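Local coordinates for protein S-adenosylmethionine:2-demethylmenaquinone methyltransferase (Geobacillus kaustophilus, PDB 2PCN) that belongs to the RraA-like family of alpha/beta proteins and assembles as a trimer of identical chains, at residues A[37-42]-A[69-74]. Numbering follows the deposited sequence.
Sequences VDVFED and VALLGD
V69 sends one methyl and L71 both toward the 37-42 segment, each placed by its torsions: V69 has chi1 near -60°, which sets CG2 between its backbone N and carbonyl carbon, and L71 has CG anti to its carbonyl carbon, with a chi2 of 175° that sets CD1 anti to CA and leaves CD2 to branch off toward E41 and D42. In this RraA-like alpha/beta fold the contact joins the loop that leaves strand 30-38, which runs parallel to strand 58-62, to the corner at L71 on the edge strand of a separate three-stranded parallel sheet. It is a worked example of two backbone turns packed by methyl groups, with no hydrogen bond between the segments.

V39 and L71 approach tip to tip, CG2 of V39 lying 4.1 Å from CD1 of L71. The other branch of L71 leans on backbone, with CD2 3.8 Å from the carbonyl O of D42 and 4.1 Å from CA of E41. L71 also touches I90 of strand 87-90, while V39 rests on V61, and the leucine thereby links the turn to the larger sheet.

The backbone turns at E41, where phi is positive (58°), and the E41 side chain crosses that of V69 at about a right angle. CG2 of V69 rests on CA and CB of E41, the aliphatic base of the glutamate. Farther along, the carboxylate is held by S66 and by a salt bridge to R68, just before the second segment. Within the turn, CG of E41 sits 3.8 Å above the centre of the F40 ring. The tightest approach across the contact is that of V69 CG2, 3.5 Å from E41 CA and 3.6 Å from E41 CB.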
loop_
_atom_site.group_PDB
_atom_site.type_symbol
_atom_site.label_atom_id
_atom_site.label_comp_id
_atom_site.label_asym_id
_atom_site.label_seq_id
_atom_site.Cartn_x
_atom_site.Cartn_y
_atom_site.Cartn_z
ATOM N N VAL A 37 -20.116 -16.410 -0.578
ATOM C CA VAL A 37 -21.184 -15.480 -0.234
ATOM C C VAL A 37 -21.156 -14.377 -1.285
ATOM O O VAL A 37 -20.105 -13.796 -1.557
ATOM C CB VAL A 37 -20.980 -14.830 1.153
ATOM C CG1 VAL A 37 -22.144 -13.895 1.453
ATOM C CG2 VAL A 37 -20.873 -15.894 2.227
ATOM N N ASP A 38 -22.312 -14.095 -1.877
ATOM C CA ASP A 38 -22.425 -13.062 -2.900
ATOM C C ASP A 38 -23.377 -11.992 -2.369
ATOM O O ASP A 38 -24.565 -12.248 -2.175
ATOM C CB ASP A 38 -22.965 -13.686 -4.190
ATOM C CG ASP A 38 -22.887 -12.746 -5.377
ATOM O OD1 ASP A 38 -21.832 -12.108 -5.574
ATOM O OD2 ASP A 38 -23.881 -12.664 -6.126
ATOM N N VAL A 39 -22.847 -10.798 -2.123
ATOM C CA VAL A 39 -23.647 -9.702 -1.581
ATOM C C VAL A 39 -23.290 -8.354 -2.196
ATOM O O VAL A 39 -22.361 -8.243 -2.994
ATOM C CB VAL A 39 -23.443 -9.570 -0.053
ATOM C CG1 VAL A 39 -23.816 -10.874 0.640
ATOM C CG2 VAL A 39 -21.987 -9.204 0.247
ATOM N N PHE A 40 -24.044 -7.332 -1.805
ATOM C CA PHE A 40 -23.808 -5.974 -2.270
ATOM C C PHE A 40 -24.122 -5.003 -1.134
ATOM O O PHE A 40 -25.285 -4.670 -0.881
ATOM C CB PHE A 40 -24.673 -5.650 -3.489
ATOM C CG PHE A 40 -24.419 -4.285 -4.059
ATOM C CD1 PHE A 40 -23.151 -3.929 -4.499
ATOM C CD2 PHE A 40 -25.442 -3.346 -4.136
ATOM C CE1 PHE A 40 -22.900 -2.654 -5.008
ATOM C CE2 PHE A 40 -25.203 -2.070 -4.642
ATOM C CZ PHE A 40 -23.927 -1.724 -5.079
ATOM N N GLU A 41 -23.067 -4.584 -0.439
ATOM C CA GLU A 41 -23.164 -3.645 0.675
ATOM C C GLU A 41 -24.084 -4.114 1.809
ATOM O O GLU A 41 -24.659 -3.303 2.540
ATOM C CB GLU A 41 -23.601 -2.274 0.138
ATOM C CG GLU A 41 -22.873 -1.903 -1.162
ATOM C CD GLU A 41 -23.097 -0.465 -1.593
ATOM O OE1 GLU A 41 -24.240 0.020 -1.492
ATOM O OE2 GLU A 41 -22.127 0.176 -2.047
ATOM N N ASP A 42 -24.206 -5.431 1.958
ATOM C CA ASP A 42 -25.033 -6.036 3.004
ATOM C C ASP A 42 -24.227 -7.226 3.532
ATOM O O ASP A 42 -23.674 -7.988 2.743
ATOM C CB ASP A 42 -26.363 -6.515 2.409
ATOM C CG ASP A 42 -27.408 -6.820 3.470
ATOM O OD1 ASP A 42 -27.199 -7.747 4.284
ATOM O OD2 ASP A 42 -28.445 -6.127 3.491
ATOM N N VAL A 69 -19.095 0.694 2.004
ATOM C CA VAL A 69 -19.320 0.115 3.324
ATOM C C VAL A 69 -18.348 -1.023 3.598
ATOM O O VAL A 69 -17.740 -1.573 2.680
ATOM C CB VAL A 69 -20.757 -0.459 3.484
ATOM C CG1 VAL A 69 -21.793 0.638 3.278
ATOM C CG2 VAL A 69 -20.977 -1.599 2.502
ATOM N N ALA A 70 -18.214 -1.369 4.872
ATOM C CA ALA A 70 -17.353 -2.467 5.280
ATOM C C ALA A 70 -18.250 -3.703 5.348
ATOM O O ALA A 70 -19.431 -3.596 5.683
ATOM C CB ALA A 70 -16.752 -2.174 6.646
ATOM N N LEU A 71 -17.709 -4.872 5.023
ATOM C CA LEU A 71 -18.508 -6.098 5.068
ATOM C C LEU A 71 -18.102 -6.987 6.242
ATOM O O LEU A 71 -18.781 -7.964 6.571
ATOM C CB LEU A 71 -18.367 -6.871 3.751
ATOM C CG LEU A 71 -18.958 -6.185 2.512
ATOM C CD1 LEU A 71 -18.643 -7.004 1.271
ATOM C CD2 LEU A 71 -20.466 -6.033 2.672
ATOM N N LEU A 72 -16.990 -6.639 6.876
ATOM C CA LEU A 72 -16.506 -7.410 8.011
ATOM C C LEU A 72 -15.787 -6.505 8.998
ATOM O O LEU A 72 -15.028 -5.611 8.599
ATOM C CB LEU A 72 -15.572 -8.525 7.528
ATOM C CG LEU A 72 -14.949 -9.431 8.594
ATOM C CD1 LEU A 72 -15.173 -10.891 8.235
ATOM C CD2 LEU A 72 -13.471 -9.129 8.711
ATOM N N GLY A 73 -16.056 -6.737 10.282
ATOM C CA GLY A 73 -15.446 -5.966 11.350
ATOM C C GLY A 73 -14.871 -6.897 12.401
ATOM O O GLY A 73 -14.805 -8.106 12.184
ATOM N N ASP A 74 -14.477 -6.360 13.552
ATOM C CA ASP A 74 -13.877 -7.204 14.579
ATOM C C ASP A 74 -14.823 -8.240 15.184
ATOM O O ASP A 74 -14.384 -9.326 15.560
ATOM C CB ASP A 74 -13.239 -6.344 15.677
ATOM C CG ASP A 74 -14.258 -5.658 16.555
ATOM O OD1 ASP A 74 -15.229 -5.093 16.016
ATOM O OD2 ASP A 74 -14.075 -5.674 17.792
#